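Extracellular solute-binding protein family 1 (Alicyclobacillus acidocaldarius subsp. acidocaldarius, PDB 4OVJ) probably binds a solute, perhaps a sugar, outside the cell and delivers it to an ABC transporter, as other family 1 solute-binding proteins do. Local coordinates at residues A146-K150 with A151-G155; S266-S269 with E270-R273; S346-A350 with P351-E355; I380-D383 with F384-V388. All blocks are in the same frame, centred on the assembly; numbering follows the deposited sequence. Where two conformers were deposited one is given.

All four interactions are local, each between neighbours along the chain, and they follow one another in series. Interactions 1 and 2 end two short helices, 145-149 and 263-269, on the same side of the chain's centre; their centres lie about 18 Å apart and their nearest atoms about 6 Å. Interaction 3 starts helix 350-365 and touches interaction 2 directly, Gln268 CG meeting Pro351 CG at 3.9 Å. Interaction 4, inside helix 377-392, stands apart: its centre is about 35 Å from that of interaction 3, on the opposite side of the chain's centre. A sulfate ion, probably from crystallisation, lies about 6 Å from the Asp381 side chain.

Interaction 1. Residues A146-K150 with A151-G155; sequences AAFAK and AGYHG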
ATOM      1  N   ALA A 146     -13.413 -15.652  15.913  1.00 12.35           N
ATOM      2  CA  ALA A 146     -14.165 -16.200  17.022  1.00 12.93           C
ATOM      3  C   ALA A 146     -14.410 -15.170  18.114  1.00 11.32           C
ATOM      4  O   ALA A 146     -15.496 -15.138  18.692  1.00 12.87           O
ATOM      5  CB  ALA A 146     -13.477 -17.439  17.590  1.00 14.93           C
ATOM      6  N   ALA A 147     -13.437 -14.301  18.378  1.00  9.52           N
ATOM      7  CA  ALA A 147     -13.634 -13.261  19.378  1.00  9.46           C
ATOM      8  C   ALA A 147     -14.737 -12.280  18.974  1.00  9.04           C
ATOM      9  O   ALA A 147     -15.589 -11.926  19.778  1.00  9.26           O
ATOM     10  CB  ALA A 147     -12.347 -12.502  19.645  1.00 11.18           C
ATOM     11  N   PHE A 148     -14.704 -11.825  17.729  1.00  8.41           N
ATOM     12  CA  PHE A 148     -15.682 -10.853  17.262  1.00  8.15           C
ATOM     13  C   PHE A 148     -17.072 -11.456  17.089  1.00  9.51           C
ATOM     14  O   PHE A 148     -18.062 -10.750  17.223  1.00 10.10           O
ATOM     15  CB  PHE A 148     -15.178 -10.129  16.002  1.00  7.29           C
ATOM     16  CG  PHE A 148     -14.264  -8.990  16.348  1.00  7.43           C
ATOM     17  CD1 PHE A 148     -12.954  -9.244  16.748  1.00  7.53           C
ATOM     18  CD2 PHE A 148     -14.748  -7.684  16.378  1.00  6.59           C
ATOM     19  CE1 PHE A 148     -12.123  -8.204  17.154  1.00  7.50           C
ATOM     20  CE2 PHE A 148     -13.925  -6.638  16.770  1.00  7.19           C
ATOM     21  CZ  PHE A 148     -12.605  -6.902  17.148  1.00  7.87           C
ATOM     22  N   ALA A 149     -17.143 -12.754  16.820  1.00  9.28           N
ATOM     23  CA  ALA A 149     -18.433 -13.443  16.776  1.00 11.57           C
ATOM     24  C   ALA A 149     -19.163 -13.358  18.123  1.00 11.54           C
ATOM     25  O   ALA A 149     -20.398 -13.402  18.158  1.00 13.30           O
ATOM     26  CB  ALA A 149     -18.269 -14.892  16.315  1.00 11.63           C
ATOM     27  N   LYS A 150     -18.418 -13.183  19.223  1.00 10.90           N
ATOM     28  CA  LYS A 150     -19.044 -13.006  20.542  1.00 13.57           C
ATOM     29  C   LYS A 150     -19.829 -11.690  20.651  1.00 13.27           C
ATOM     30  O   LYS A 150     -20.698 -11.555  21.521  1.00 17.24           O
ATOM     31  CB  LYS A 150     -17.992 -13.074  21.653  1.00 13.84           C
ATOM     32  CG  LYS A 150     -17.277 -14.404  21.711  1.00 13.98           C
ATOM     33  CD  LYS A 150     -16.145 -14.419  22.722  1.00 15.75           C
ATOM     34  CE  LYS A 150     -15.493 -15.789  22.756  1.00 16.61           C
ATOM     35  NZ  LYS A 150     -14.401 -15.834  23.751  1.00 18.69           N
ATOM     36  N   ALA A 151     -19.532 -10.735  19.771  1.00 13.40           N
ATOM     37  CA  ALA A 151     -20.277  -9.483  19.682  1.00 15.05           C
ATOM     38  C   ALA A 151     -21.204  -9.462  18.475  1.00 12.89           C
ATOM     39  O   ALA A 151     -21.773  -8.428  18.159  1.00 15.94           O
ATOM     40  CB  ALA A 151     -19.319  -8.303  19.616  1.00 15.61           C
ATOM     41  N   GLY A 152     -21.360 -10.602  17.800  1.00 11.59           N
ATOM     42  CA  GLY A 152     -22.183 -10.673  16.606  1.00 11.14           C
ATOM     43  C   GLY A 152     -21.633  -9.902  15.421  1.00 10.51           C
ATOM     44  O   GLY A 152     -22.398  -9.455  14.559  1.00 12.78           O
ATOM     45  N   TYR A 153     -20.308  -9.748  15.378  1.00  9.48           N
ATOM     46  CA  TYR A 153     -19.631  -9.089  14.271  1.00  8.80           C
ATOM     47  C   TYR A 153     -18.972 -10.119  13.361  1.00  9.23           C
ATOM     48  O   TYR A 153     -18.160 -10.921  13.818  1.00 10.08           O
ATOM     49  CB  TYR A 153     -18.577  -8.101  14.774  1.00  8.69           C
ATOM     50  CG  TYR A 153     -17.885  -7.430  13.612  1.00  8.10           C
ATOM     51  CD1 TYR A 153     -18.544  -6.480  12.866  1.00  8.20           C
ATOM     52  CD2 TYR A 153     -16.599  -7.799  13.224  1.00  8.10           C
ATOM     53  CE1 TYR A 153     -17.942  -5.880  11.776  1.00  8.61           C
ATOM     54  CE2 TYR A 153     -15.988  -7.207  12.142  1.00  8.26           C
ATOM     55  CZ  TYR A 153     -16.673  -6.244  11.417  1.00  7.62           C
ATOM     56  OH  TYR A 153     -16.089  -5.653  10.334  1.00  9.93           O
ATOM     57  N   HIS A 154     -19.295 -10.071  12.069  1.00  9.91           N
ATOM     58  CA  HIS A 154     -18.855 -11.080  11.118  1.00 11.38           C
ATOM     59  C   HIS A 154     -18.177 -10.502   9.874  1.00 11.29           C
ATOM     60  O   HIS A 154     -18.149 -11.145   8.820  1.00 11.70           O
ATOM     61  CB  HIS A 154     -20.059 -11.943  10.720  1.00 13.13           C
ATOM     62  CG  HIS A 154     -20.765 -12.545  11.892  1.00 15.09           C
ATOM     63  ND1 HIS A 154     -22.118 -12.411  12.093  1.00 17.09           N
ATOM     64  CD2 HIS A 154     -20.292 -13.246  12.949  1.00 15.69           C
ATOM     65  CE1 HIS A 154     -22.456 -13.034  13.206  1.00 18.13           C
ATOM     66  NE2 HIS A 154     -21.366 -13.537  13.752  1.00 15.79           N
ATOM     67  N   GLY A 155     -17.643  -9.288   9.997  1.00 10.63           N
ATOM     68  CA  GLY A 155     -16.758  -8.729   8.987  1.00 11.00           C
ATOM     69  C   GLY A 155     -17.327  -7.682   8.057  1.00 10.13           C
ATOM     70  O   GLY A 155     -16.622  -7.207   7.165  1.00 11.58           O
TER
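This is a helix C-terminal cap, where helix 145-149 stops and the chain turns into the loop that leads to helix 160-174. The carbonyl of Phe148 is gripped twice: Ala151 N donates to Phe148 O at 2.9 Å and Tyr153 N to the same oxygen at 3.1 Å, the two donors arriving from opposite faces of the carbonyl plane. Gly152 N adds a 3.0 Å bond to Ala149 O. Together the bonds from Tyr153 N and Gly152 N make a Schellman motif, with Gly152 as the C-prime residue at a positive phi of 67°, a backbone angle that favours glycine. The turn sets the Phe148 and Tyr153 side chains side by side, pointing the same way. Their CD2 atoms meet at 3.7 Å, and the ring planes are inclined at 69° in an oblique pairing. With CG anti to the backbone N (chi1 180°), the Tyr153 ring lies alongside Phe148, whose CB touches its edge in plane, while Gly155 N sits over one face, toward the rim. Both rings reach Trp163 of helix 160-174 and meet Tyr143 edge-to-face, and Tyr153 OH is hydrogen-bonded to Gln156 O.

Interaction 2. Residues S266-S269 with E270-R273; sequences SLQS and EMTR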
ATOM      1  N   SER A 266       1.792 -13.061   7.687  1.00 14.38           N
ATOM      2  CA  SER A 266       2.692 -13.078   8.843  1.00 15.29           C
ATOM      3  C   SER A 266       1.945 -13.290  10.152  1.00 13.14           C
ATOM      4  O   SER A 266       2.336 -14.120  10.958  1.00 15.64           O
ATOM      5  CB  SER A 266       3.492 -11.772   8.945  1.00 19.51           C
ATOM      6  OG  SER A 266       4.324 -11.614   7.822  1.00 28.07           O
ATOM      7  N   LEU A 267       0.882 -12.523  10.368  1.00 12.26           N
ATOM      8  CA  LEU A 267       0.105 -12.646  11.598  1.00 12.10           C
ATOM      9  C   LEU A 267      -0.471 -14.039  11.741  1.00 10.89           C
ATOM     10  O   LEU A 267      -0.387 -14.644  12.801  1.00 12.15           O
ATOM     11  CB  LEU A 267      -1.028 -11.627  11.650  1.00 12.06           C
ATOM     12  CG  LEU A 267      -0.558 -10.211  11.915  1.00 12.32           C
ATOM     13  CD1 LEU A 267      -1.679  -9.246  11.584  1.00 13.30           C
ATOM     14  CD2 LEU A 267      -0.080 -10.022  13.359  1.00 13.84           C
ATOM     15  N   GLN A 268      -1.056 -14.562  10.677  1.00 10.53           N
ATOM     16  CA  GLN A 268      -1.690 -15.866  10.780  1.00 11.80           C
ATOM     17  C   GLN A 268      -0.680 -16.972  11.078  1.00 11.80           C
ATOM     18  O   GLN A 268      -1.006 -17.927  11.777  1.00 13.84           O
ATOM     19  CB  GLN A 268      -2.490 -16.205   9.521  1.00 12.01           C
ATOM     20  CG  GLN A 268      -3.316 -17.476   9.643  1.00 13.00           C
ATOM     21  CD  GLN A 268      -4.437 -17.366  10.665  1.00 13.86           C
ATOM     22  OE1 GLN A 268      -5.549 -16.959  10.329  1.00 12.70           O
ATOM     23  NE2 GLN A 268      -4.149 -17.715  11.916  1.00 13.33           N
ATOM     24  N   SER A 269       0.542 -16.826  10.572  1.00 12.02           N
ATOM     25  CA  SER A 269       1.628 -17.792  10.831  1.00 13.66           C
ATOM     26  C   SER A 269       2.040 -17.859  12.298  1.00 14.43           C
ATOM     27  O   SER A 269       2.677 -18.828  12.711  1.00 18.32           O
ATOM     28  CB  SER A 269       2.872 -17.485   9.970  1.00 15.39           C
ATOM     29  OG  SER A 269       3.611 -16.391  10.495  1.00 18.25           O
ATOM     30  N   GLU A 270       1.689 -16.836  13.078  1.00 15.59           N
ATOM     31  CA  GLU A 270       2.133 -16.713  14.469  1.00 16.88           C
ATOM     32  C   GLU A 270       1.091 -17.201  15.469  1.00 15.20           C
ATOM     33  O   GLU A 270       1.358 -17.188  16.659  1.00 16.46           O
ATOM     34  CB  GLU A 270       2.468 -15.246  14.785  1.00 18.87           C
ATOM     35  CG  GLU A 270       3.662 -14.699  14.013  1.00 22.83           C
ATOM     36  CD  GLU A 270       4.995 -15.259  14.477  1.00 30.81           C
ATOM     37  OE1 GLU A 270       5.069 -15.852  15.580  1.00 35.25           O
ATOM     38  OE2 GLU A 270       5.987 -15.098  13.736  1.00 42.98           O
HETATM   39  N   MSE A 271      -0.088 -17.606  15.006  1.00 13.62           N
HETATM   40  CA  MSE A 271      -1.166 -17.973  15.922  1.00 13.39           C
HETATM   41  C   MSE A 271      -2.125 -18.932  15.304  1.00 13.21           C
HETATM   42  O   MSE A 271      -2.355 -18.898  14.108  1.00 14.62           O
HETATM   43  CB  MSE A 271      -1.914 -16.724  16.392  1.00 14.68           C
HETATM   44  CG  MSE A 271      -2.629 -15.973  15.257  1.00 14.42           C
HETATM   45 SE   MSE A 271      -3.053 -14.108  15.747  0.70 15.11          SE
HETATM   46  CE  MSE A 271      -1.257 -13.302  15.698  1.00 15.51           C
ATOM     47  N   THR A 272      -2.712 -19.804  16.120  1.00 13.14           N
ATOM     48  CA  THR A 272      -3.637 -20.797  15.592  1.00 13.56           C
ATOM     49  C   THR A 272      -5.064 -20.268  15.422  1.00 13.35           C
ATOM     50  O   THR A 272      -5.840 -20.833  14.659  1.00 14.64           O
ATOM     51  CB  THR A 272      -3.662 -22.067  16.451  1.00 16.54           C
ATOM     52  OG1 THR A 272      -3.655 -21.700  17.822  1.00 18.13           O
ATOM     53  CG2 THR A 272      -2.438 -22.914  16.156  1.00 22.88           C
ATOM     54  N   ARG A 273      -5.419 -19.204  16.126  1.00 11.39           N
ATOM     55  CA  ARG A 273      -6.748 -18.625  15.985  1.00 11.91           C
ATOM     56  C   ARG A 273      -6.934 -18.070  14.589  1.00 12.10           C
ATOM     57  O   ARG A 273      -6.036 -17.448  14.026  1.00 11.94           O
ATOM     58  CB  ARG A 273      -6.989 -17.536  17.025  1.00 12.52           C
ATOM     59  CG  ARG A 273      -6.021 -16.364  16.970  1.00 13.78           C
ATOM     60  CD  ARG A 273      -6.316 -15.492  18.148  1.00 16.13           C
ATOM     61  NE  ARG A 273      -5.352 -14.422  18.321  1.00 17.75           N
ATOM     62  CZ  ARG A 273      -5.623 -13.252  18.889  1.00 15.42           C
ATOM     63  NH1 ARG A 273      -6.841 -12.970  19.304  1.00 16.03           N
ATOM     64  NH2 ARG A 273      -4.660 -12.359  19.053  1.00 15.95           N
TER
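Gln268 folds its amide back along the chain that leaves helix 263-269 and overlaps the backbone of Met271 to Arg273. Its CG is anti to the backbone N (chi1 -173°) and the chain then bends at chi2 (66°), which brings NE2 within reach of two carbonyls. The main bond runs from Gln268 NE2 to Arg273 O at 2.8 Å, almost straight at 175°; the acceptor lies in the plane of the amide, while the donor stands above the carbonyl plane of Arg273. A weak second bond joins Gln268 NE2 to Met271 O at 3.1 Å. The other end of the amide, OE1, accepts from Leu275 N, so both ends of the group are held and its rotation is fixed. An alanine here would remove this amide and is likely to leave Arg273 O and Leu275 N without these partners, setting the loop freer to move. Along the backbone, Glu270 N closes the last turn on Leu267 O at 3.0 Å. Met271, a selenomethionine, lies side by side with Leu267: its CE rests 3.3 Å from Leu267 O and 4.2 Å from Leu267 CD2. Ser269 OG donates to Ser266 O at 2.6 Å, a side-chain bond back to the preceding turn. Arg273 anchors the far end through salt bridges to Asp255 and Asp144 and bonds to the carbonyls of Met249 and Ser254. The contact thus joins the end of helix 263-269 to the start of strand 275-278, with Pro351 of helix 350-365 packed against Gln268.

Interaction 3. Residues S346-A350 with P351-E355; sequences SGTSA and PEKAE
Glu352 and Lys353 reach back from the first turn of helix 350-365, and their side chains each cross that of Thr348 obliquely. The Glu352 chain runs extended beyond CG and lays its carboxylate against the Ser349 amide: Ser349 N donates to Glu352 OE1 at 2.9 Å, meeting it on the anti side and 35° out of the carboxylate plane. In return Glu352 N makes a weak bond to Ser349 OG, whose place between the backbone N and the carbonyl carbon (chi1 66°) puts it 3.3 Å from that Glu352 N. These reciprocal bonds form a capping box, with Ser349 as N-cap. A glycine in place of Glu352 would remove the carboxylate and is likely to leave Ser349 N without its mate, the cap then held from one side alone. Glu352 OE1 also rests 3.3 Å from Thr348 CA, close to Thr348 CB. Lys353 comes to Thr348 by another path: in one of its two modelled conformers the chain bends at chi4 (-54°) and NZ is hydrogen-bonded to Thr348 OG1 at 2.8 Å and to Thr348 O at 3.1 Å. Behind the cap, Lys353 N donates to Ser349 O at 2.9 Å and Ala354 N to Ala350 O at 3.0 Å, the first regular helical bonds. A bond between Thr348 OG1 and Leu343 O and, in that same conformer, one from Lys353 NZ to Met344 O link the end of helix 337-345 to the start of helix 350-365, whose side chains Pro351, Glu352 and Glu355 lie against helix 263-269.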
ATOM      1  N   SER A 346      -5.707 -21.888  -7.641  1.00 36.21           N
ATOM      2  CA  SER A 346      -4.550 -22.734  -7.371  1.00 35.72           C
ATOM      3  C   SER A 346      -3.265 -21.920  -7.267  1.00 33.72           C
ATOM      4  O   SER A 346      -2.935 -21.144  -8.174  1.00 35.34           O
ATOM      5  CB  SER A 346      -4.397 -23.776  -8.478  1.00 39.03           C
ATOM      6  OG  SER A 346      -3.140 -24.421  -8.392  1.00 42.78           O
ATOM      7  N   GLY A 347      -2.541 -22.108  -6.167  1.00 32.18           N
ATOM      8  CA  GLY A 347      -1.271 -21.422  -5.944  1.00 32.70           C
ATOM      9  C   GLY A 347      -1.263 -20.431  -4.792  1.00 32.60           C
ATOM     10  O   GLY A 347      -0.323 -19.645  -4.671  1.00 35.73           O
ATOM     11  N   THR A 348      -2.297 -20.467  -3.948  1.00 30.18           N
ATOM     12  CA  THR A 348      -2.366 -19.610  -2.756  1.00 25.17           C
ATOM     13  C   THR A 348      -2.784 -20.386  -1.507  1.00 22.59           C
ATOM     14  O   THR A 348      -3.606 -21.294  -1.579  1.00 25.80           O
ATOM     15  CB  THR A 348      -3.384 -18.465  -2.934  1.00 26.68           C
ATOM     16  OG1 THR A 348      -4.630 -18.995  -3.393  1.00 24.92           O
ATOM     17  CG2 THR A 348      -2.875 -17.433  -3.917  1.00 28.30           C
ATOM     18  N   SER A 349      -2.214 -19.997  -0.370  1.00 20.63           N
ATOM     19  CA  SER A 349      -2.641 -20.476   0.949  1.00 20.88           C
ATOM     20  C   SER A 349      -3.964 -19.835   1.364  1.00 20.31           C
ATOM     21  O   SER A 349      -4.422 -18.884   0.732  1.00 18.96           O
ATOM     22  CB  SER A 349      -1.595 -20.099   1.983  1.00 22.51           C
ATOM     23  OG  SER A 349      -1.546 -18.680   2.125  1.00 22.61           O
ATOM     24  N   ALA A 350      -4.562 -20.322   2.450  1.00 20.65           N
ATOM     25  CA  ALA A 350      -5.815 -19.741   2.949  1.00 19.57           C
ATOM     26  C   ALA A 350      -5.703 -18.241   3.285  1.00 17.36           C
ATOM     27  O   ALA A 350      -6.574 -17.468   2.902  1.00 16.66           O
ATOM     28  CB  ALA A 350      -6.355 -20.532   4.150  1.00 23.18           C
ATOM     29  N   PRO A 351      -4.643 -17.823   4.005  1.00 17.41           N
ATOM     30  CA  PRO A 351      -4.539 -16.382   4.279  1.00 16.64           C
ATOM     31  C   PRO A 351      -4.344 -15.541   3.013  1.00 15.35           C
ATOM     32  O   PRO A 351      -4.878 -14.429   2.932  1.00 14.93           O
ATOM     33  CB  PRO A 351      -3.329 -16.265   5.218  1.00 18.70           C
ATOM     34  CG  PRO A 351      -3.056 -17.639   5.708  1.00 19.81           C
ATOM     35  CD  PRO A 351      -3.663 -18.620   4.761  1.00 19.36           C
ATOM     36  N   GLU A 352      -3.597 -16.061   2.039  1.00 15.70           N
ATOM     37  CA  GLU A 352      -3.427 -15.374   0.759  1.00 16.38           C
ATOM     38  C   GLU A 352      -4.772 -15.235   0.028  1.00 14.97           C
ATOM     39  O   GLU A 352      -5.084 -14.171  -0.488  1.00 14.78           O
ATOM     40  CB  GLU A 352      -2.381 -16.084  -0.111  1.00 18.16           C
ATOM     41  CG  GLU A 352      -0.985 -16.041   0.504  1.00 20.34           C
ATOM     42  CD  GLU A 352       0.052 -16.915  -0.190  1.00 22.56           C
ATOM     43  OE1 GLU A 352      -0.306 -17.875  -0.896  1.00 24.37           O
ATOM     44  OE2 GLU A 352       1.258 -16.642  -0.010  1.00 26.26           O
ATOM     45  N   LYS A 353      -5.562 -16.305  -0.008  0.50 15.61           N
ATOM     46  CA  LYS A 353      -6.896 -16.252  -0.611  0.50 16.56           C
ATOM     47  C   LYS A 353      -7.743 -15.160   0.041  0.50 15.39           C
ATOM     48  O   LYS A 353      -8.415 -14.391  -0.646  0.50 15.06           O
ATOM     49  CB  LYS A 353      -7.616 -17.600  -0.485  0.50 19.00           C
ATOM     50  CG  LYS A 353      -7.017 -18.718  -1.322  0.50 22.04           C
ATOM     51  CD  LYS A 353      -7.883 -19.972  -1.278  0.50 26.22           C
ATOM     52  CE  LYS A 353      -7.093 -21.216  -1.660  0.50 30.02           C
ATOM     53  NZ  LYS A 353      -6.417 -21.067  -2.974  0.50 30.16           N
ATOM     54  N   ALA A 354      -7.692 -15.093   1.369  1.00 14.85           N
ATOM     55  CA  ALA A 354      -8.431 -14.090   2.124  1.00 13.89           C
ATOM     56  C   ALA A 354      -7.999 -12.682   1.730  1.00 11.80           C
ATOM     57  O   ALA A 354      -8.839 -11.812   1.557  1.00 11.21           O
ATOM     58  CB  ALA A 354      -8.244 -14.294   3.619  1.00 16.73           C
ATOM     59  N   GLU A 355      -6.692 -12.476   1.597  1.00 11.82           N
ATOM     60  CA  GLU A 355      -6.141 -11.195   1.156  1.00 13.77           C
ATOM     61  C   GLU A 355      -6.687 -10.815  -0.201  1.00 11.82           C
ATOM     62  O   GLU A 355      -7.046  -9.673  -0.424  1.00 11.48           O
ATOM     63  CB  GLU A 355      -4.639 -11.281   0.938  1.00 19.23           C
ATOM     64  CG  GLU A 355      -3.741 -11.030   2.101  1.00 24.78           C
ATOM     65  CD  GLU A 355      -2.314 -10.842   1.623  1.00 26.65           C
ATOM     66  OE1 GLU A 355      -1.914  -9.691   1.351  1.00 28.77           O
ATOM     67  OE2 GLU A 355      -1.622 -11.848   1.449  1.00 32.81           O
TER

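Interaction 4. Residues I380-D383 with F384-V388; sequences IDQD and FANMV
Gln382 turns its CG anti to the backbone N (chi1 -172°) and then bends at chi2 (59°), while Asn386, one turn on, has its CG anti to the carbonyl carbon; the two amides are thereby brought together. Gln382 NE2 donates to Asn386 OD1 at 3.0 Å in a moderately bent bond. The acceptor lies in the amide plane of Gln382; the donor stands well above the carbonyl plane of Asn386, and the two amide planes are 42° apart. A water ties the other half of the Asn386 amide to the preceding turn: it donates to Asp383 OD1 at 2.8 Å and accepts from Asn386 ND2 at 3.3 Å, so both ends of the Asn386 amide have a partner, the bond on the ND2 side being the longer one. Asp383 OD2 lies close to the like charge of Glu408, which may raise the proton affinity of one of the two carboxylates. Beneath these polar links run the helical bonds, among them Phe384 N to Ile380 O at 2.8 Å and Met387 N to Asp383 O at 2.9 Å. Ile380, Phe384 and Met387, a selenomethionine, are buried, packing on helix 398-414, and the latter two also on helix 211-226. Polar Gln382, Asp383 and Asn386 on one face with these apolar residues on another make helix 377-392 amphipathic, and the Gln382-Asn386 bond is an i to i+4 side-chain link along it.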
ATOM      1  N   ILE A 380       8.366  14.117   9.515  1.00 17.33           N
ATOM      2  CA  ILE A 380       7.009  14.488   9.938  1.00 14.88           C
ATOM      3  C   ILE A 380       6.259  13.273  10.492  1.00 13.98           C
ATOM      4  O   ILE A 380       5.599  13.360  11.519  1.00 14.92           O
ATOM      5  CB  ILE A 380       6.227  15.162   8.791  1.00 15.09           C
ATOM      6  CG1 ILE A 380       6.870  16.521   8.488  1.00 16.90           C
ATOM      7  CG2 ILE A 380       4.767  15.357   9.178  1.00 14.87           C
ATOM      8  CD1 ILE A 380       6.284  17.268   7.321  1.00 18.07           C
ATOM      9  N   ASP A 381       6.381  12.147   9.809  1.00 14.96           N
ATOM     10  CA  ASP A 381       5.800  10.876  10.263  1.00 15.08           C
ATOM     11  C   ASP A 381       6.310  10.532  11.672  1.00 16.73           C
ATOM     12  O   ASP A 381       5.528  10.179  12.566  1.00 15.70           O
ATOM     13  CB  ASP A 381       6.167   9.792   9.245  1.00 17.25           C
ATOM     14  CG  ASP A 381       5.505   8.457   9.510  1.00 18.27           C
ATOM     15  OD1 ASP A 381       5.457   8.005  10.665  1.00 22.86           O
ATOM     16  OD2 ASP A 381       5.071   7.818   8.532  1.00 25.48           O
ATOM     17  N   GLN A 382       7.619  10.660  11.869  1.00 16.15           N
ATOM     18  CA  GLN A 382       8.213  10.386  13.173  1.00 17.79           C
ATOM     19  C   GLN A 382       7.705  11.374  14.219  1.00 16.48           C
ATOM     20  O   GLN A 382       7.376  10.963  15.330  1.00 18.64           O
ATOM     21  CB  GLN A 382       9.751  10.365  13.113  1.00 20.30           C
ATOM     22  CG  GLN A 382      10.411   9.900  14.405  1.00 25.07           C
ATOM     23  CD  GLN A 382       9.977   8.497  14.824  1.00 28.05           C
ATOM     24  OE1 GLN A 382      10.242   7.528  14.122  1.00 34.91           O
ATOM     25  NE2 GLN A 382       9.308   8.387  15.972  1.00 31.27           N
ATOM     26  N   ASP A 383       7.638  12.664  13.870  1.00 17.28           N
ATOM     27  CA  ASP A 383       7.092  13.681  14.780  1.00 18.27           C
ATOM     28  C   ASP A 383       5.642  13.363  15.153  1.00 15.91           C
ATOM     29  O   ASP A 383       5.233  13.556  16.296  1.00 15.91           O
ATOM     30  CB  ASP A 383       7.162  15.097  14.188  1.00 19.33           C
ATOM     31  CG  ASP A 383       8.587  15.580  13.957  1.00 25.55           C
ATOM     32  OD1 ASP A 383       9.519  15.080  14.635  1.00 28.48           O
ATOM     33  OD2 ASP A 383       8.777  16.480  13.097  1.00 30.48           O
ATOM     34  N   PHE A 384       4.861  12.880  14.187  1.00 14.05           N
ATOM     35  CA  PHE A 384       3.478  12.519  14.465  1.00 12.06           C
ATOM     36  C   PHE A 384       3.412  11.388  15.474  1.00 12.25           C
ATOM     37  O   PHE A 384       2.679  11.463  16.469  1.00 12.82           O
ATOM     38  CB  PHE A 384       2.762  12.138  13.181  1.00 10.73           C
ATOM     39  CG  PHE A 384       1.280  11.945  13.346  1.00 10.22           C
ATOM     40  CD1 PHE A 384       0.431  13.032  13.347  1.00 11.30           C
ATOM     41  CD2 PHE A 384       0.745  10.677  13.515  1.00  9.86           C
ATOM     42  CE1 PHE A 384      -0.938  12.869  13.483  1.00 10.78           C
ATOM     43  CE2 PHE A 384      -0.619  10.501  13.656  1.00  9.58           C
ATOM     44  CZ  PHE A 384      -1.463  11.592  13.641  1.00 10.12           C
ATOM     45  N   ALA A 385       4.193  10.348  15.228  1.00 13.20           N
ATOM     46  CA  ALA A 385       4.246   9.204  16.141  1.00 14.17           C
ATOM     47  C   ALA A 385       4.639   9.652  17.557  1.00 14.72           C
ATOM     48  O   ALA A 385       4.065   9.207  18.543  1.00 14.81           O
ATOM     49  CB  ALA A 385       5.217   8.166  15.616  1.00 14.62           C
ATOM     50  N   ASN A 386       5.590  10.568  17.652  1.00 15.83           N
ATOM     51  CA  ASN A 386       6.028  11.055  18.961  1.00 16.34           C
ATOM     52  C   ASN A 386       4.913  11.845  19.658  1.00 15.29           C
ATOM     53  O   ASN A 386       4.709  11.721  20.872  1.00 15.40           O
ATOM     54  CB  ASN A 386       7.290  11.903  18.811  1.00 18.20           C
ATOM     55  CG  ASN A 386       8.508  11.081  18.402  1.00 21.23           C
ATOM     56  OD1 ASN A 386       8.497   9.857  18.447  1.00 26.54           O
ATOM     57  ND2 ASN A 386       9.565  11.761  18.005  1.00 24.08           N
HETATM   58  N   MSE A 387       4.166  12.634  18.883  1.00 14.83           N
HETATM   59  CA  MSE A 387       3.032  13.378  19.436  1.00 12.30           C
HETATM   60  C   MSE A 387       1.957  12.423  19.883  1.00 14.10           C
HETATM   61  O   MSE A 387       1.377  12.591  20.958  1.00 15.49           O
HETATM   62  CB  MSE A 387       2.502  14.377  18.423  1.00 15.24           C
HETATM   63  CG  MSE A 387       1.363  15.202  18.998  1.00 15.25           C
HETATM   64 SE   MSE A 387      -0.378  14.323  18.640  0.70 13.71          SE
HETATM   65  CE  MSE A 387      -0.385  14.609  16.725  1.00 14.60           C
ATOM     66  N   VAL A 388       1.671  11.417  19.066  1.00 13.38           N
ATOM     67  CA  VAL A 388       0.655  10.425  19.410  1.00 14.06           C
ATOM     68  C   VAL A 388       1.035   9.737  20.712  1.00 14.92           C
ATOM     69  O   VAL A 388       0.200   9.565  21.595  1.00 16.09           O
ATOM     70  CB  VAL A 388       0.464   9.389  18.283  1.00 14.72           C
ATOM     71  CG1 VAL A 388      -0.294   8.162  18.780  1.00 17.26           C
ATOM     72  CG2 VAL A 388      -0.263  10.041  17.118  1.00 15.47           C
TER
HETATM   73  O   HOH W   1       9.205  14.935  17.400  1.00 39.79           O